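Local coordinates for mannosyl-glycoprotein endo-beta-N-acetylglucosamidase-like domain-containing protein (Pseudomonas protegens, PDB 4KT3), which is a type VI secretion effector that acts as a peptidoglycan glycoside hydrolase and pairs with an immunity protein that is a putative lipoprotein, at residues L55-N61 / V129-P135. Residue numbers count along the deposited sequence, not the author numbering.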
# COMPACT_ATOMS: atom_id res chain seq x y z
N LEU A 55 20.94 12.41 0.51
CA LEU A 55 21.03 11.44 -0.58
C LEU A 55 20.87 12.08 -1.96
O LEU A 55 20.78 11.37 -2.96
CB LEU A 55 19.93 10.38 -0.40
CG LEU A 55 20.03 9.50 0.85
CD1 LEU A 55 18.92 8.48 0.88
CD2 LEU A 55 21.39 8.83 0.91
N ASP A 56 20.84 13.41 -2.01
CA ASP A 56 20.62 14.14 -3.26
C ASP A 56 19.37 13.61 -3.99
O ASP A 56 19.42 13.28 -5.18
CB ASP A 56 21.84 14.05 -4.17
CG ASP A 56 21.70 14.87 -5.44
OD1 ASP A 56 20.90 15.84 -5.46
OD2 ASP A 56 22.40 14.57 -6.43
N LEU A 57 18.25 13.57 -3.25
CA LEU A 57 16.97 13.11 -3.78
C LEU A 57 15.87 14.14 -3.51
O LEU A 57 15.85 14.77 -2.45
CB LEU A 57 16.54 11.81 -3.09
CG LEU A 57 17.36 10.54 -3.34
CD1 LEU A 57 16.83 9.42 -2.47
CD2 LEU A 57 17.28 10.17 -4.81
N PRO A 58 14.93 14.27 -4.46
CA PRO A 58 13.69 14.98 -4.13
C PRO A 58 13.00 14.28 -2.95
O PRO A 58 12.96 13.06 -2.89
CB PRO A 58 12.84 14.83 -5.39
CG PRO A 58 13.82 14.53 -6.49
CD PRO A 58 14.92 13.74 -5.83
N VAL A 59 12.49 15.06 -2.01
CA VAL A 59 11.90 14.48 -0.82
C VAL A 59 10.77 13.49 -1.14
O VAL A 59 10.61 12.47 -0.46
CB VAL A 59 11.45 15.57 0.19
CG1 VAL A 59 10.32 16.41 -0.37
CG2 VAL A 59 11.07 14.93 1.52
N GLU A 60 9.99 13.79 -2.17
CA GLU A 60 8.90 12.91 -2.57
C GLU A 60 9.36 11.52 -2.98
O GLU A 60 8.58 10.57 -2.92
CB GLU A 60 8.07 13.53 -3.70
CG GLU A 60 8.81 13.82 -5.00
CD GLU A 60 9.35 15.26 -5.09
OE1 GLU A 60 9.67 15.87 -4.05
OE2 GLU A 60 9.46 15.75 -6.24
N ASN A 61 10.61 11.39 -3.41
CA ASN A 61 11.10 10.06 -3.78
C ASN A 61 11.20 9.18 -2.53
O ASN A 61 10.78 8.00 -2.54
CB ASN A 61 12.46 10.12 -4.45
CG ASN A 61 12.42 10.77 -5.83
OD1 ASN A 61 11.52 11.56 -6.15
ND2 ASN A 61 13.40 10.45 -6.66
N VAL A 129 21.23 4.59 -4.24
CA VAL A 129 20.17 5.40 -4.85
C VAL A 129 20.50 6.89 -4.93
O VAL A 129 19.73 7.67 -5.47
CB VAL A 129 18.82 5.27 -4.12
CG1 VAL A 129 18.34 3.83 -4.16
CG2 VAL A 129 18.92 5.79 -2.69
N ARG A 130 21.65 7.30 -4.40
CA ARG A 130 21.88 8.73 -4.31
C ARG A 130 21.96 9.40 -5.68
O ARG A 130 22.50 8.86 -6.64
CB ARG A 130 23.08 9.06 -3.43
CG ARG A 130 24.39 8.58 -3.92
CD ARG A 130 25.56 9.21 -3.12
NE ARG A 130 25.48 10.65 -3.16
CZ ARG A 130 25.04 11.44 -2.17
NH1 ARG A 130 25.00 12.75 -2.35
NH2 ARG A 130 24.69 10.94 -0.99
N GLY A 131 21.36 10.58 -5.75
CA GLY A 131 21.33 11.38 -6.96
C GLY A 131 20.37 10.89 -8.03
O GLY A 131 20.34 11.45 -9.12
N GLN A 132 19.61 9.83 -7.74
CA GLN A 132 18.67 9.30 -8.72
C GLN A 132 17.36 10.05 -8.55
O GLN A 132 16.42 9.56 -7.91
CB GLN A 132 18.48 7.80 -8.52
CG GLN A 132 19.78 7.02 -8.58
CD GLN A 132 20.34 6.89 -9.98
OE1 GLN A 132 19.68 7.20 -10.97
NE2 GLN A 132 21.57 6.43 -10.06
N ARG A 133 17.30 11.26 -9.10
CA ARG A 133 16.22 12.19 -8.78
C ARG A 133 14.96 11.90 -9.58
O ARG A 133 13.85 12.04 -9.07
CB ARG A 133 16.69 13.64 -9.00
CG ARG A 133 17.92 13.99 -8.17
CD ARG A 133 18.30 15.48 -8.31
NE ARG A 133 17.24 16.36 -7.80
CZ ARG A 133 17.08 16.70 -6.52
NH1 ARG A 133 17.91 16.26 -5.58
NH2 ARG A 133 16.09 17.51 -6.17
N ASP A 134 15.13 11.52 -10.84
CA ASP A 134 13.99 11.12 -11.66
C ASP A 134 13.33 9.91 -11.01
O ASP A 134 14.00 8.97 -10.64
CB ASP A 134 14.44 10.77 -13.07
CG ASP A 134 13.31 10.25 -13.93
OD1 ASP A 134 12.48 11.07 -14.39
OD2 ASP A 134 13.26 9.02 -14.15
N PRO A 135 11.99 9.95 -10.85
CA PRO A 135 11.31 8.85 -10.15
C PRO A 135 11.53 7.46 -10.77
O PRO A 135 11.67 6.48 -10.02
CB PRO A 135 9.84 9.26 -10.22
CG PRO A 135 9.90 10.75 -10.19
CD PRO A 135 11.10 11.10 -11.04
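Leu55, where helix 35-54 gives way to loop, turns its carbonyl to segment 129-135: Leu55 O accepts a hydrogen bond from Gly131 N (3.0 Å) and lies 3.2 Å from Arg130 CA in a CA-H...O contact. The donor sits in a type II beta turn from Val129 to Gln132, whose third position, with positive phi, is Gly131. Arg130 lays one face of its guanidinium over Leu55 C while its NH2 hydrogen-bonds back to Gln54 O, tying this turn to the helix end. Asp56, also at positive phi, is the C-prime residue of the Schellman motif that ends helix 35-54. Asp56 OD1 forms a salt bridge with Arg133 NH1 (3.0 Å), a weak hydrogen bond by its angle, and the carbonyl oxygen, Asp56 O, meets Gly131 CA at 3.2 Å. Leu57 starts away from the turn, yet its CD2 ends 3.3 Å from Gln132 O and its CD1 packs on Val129 CG2 at 4.2 Å, next to Phe138. Pro58 CD then covers one face of the Arg133 guanidinium and touches Arg133 CB at 3.6 Å. In the first turn of helix 59-70, Asn61 ND2 donates a hydrogen bond to Arg133 O (2.9 Å), just before Asp134, the N-cap of helix 135-144, whose OD2 accepts one from Ala137 N. The arrangement is two helix-to-helix connections locked side by side by backbone and side-chain bonds, within the helical, lysozyme-clan glucosaminidase fold.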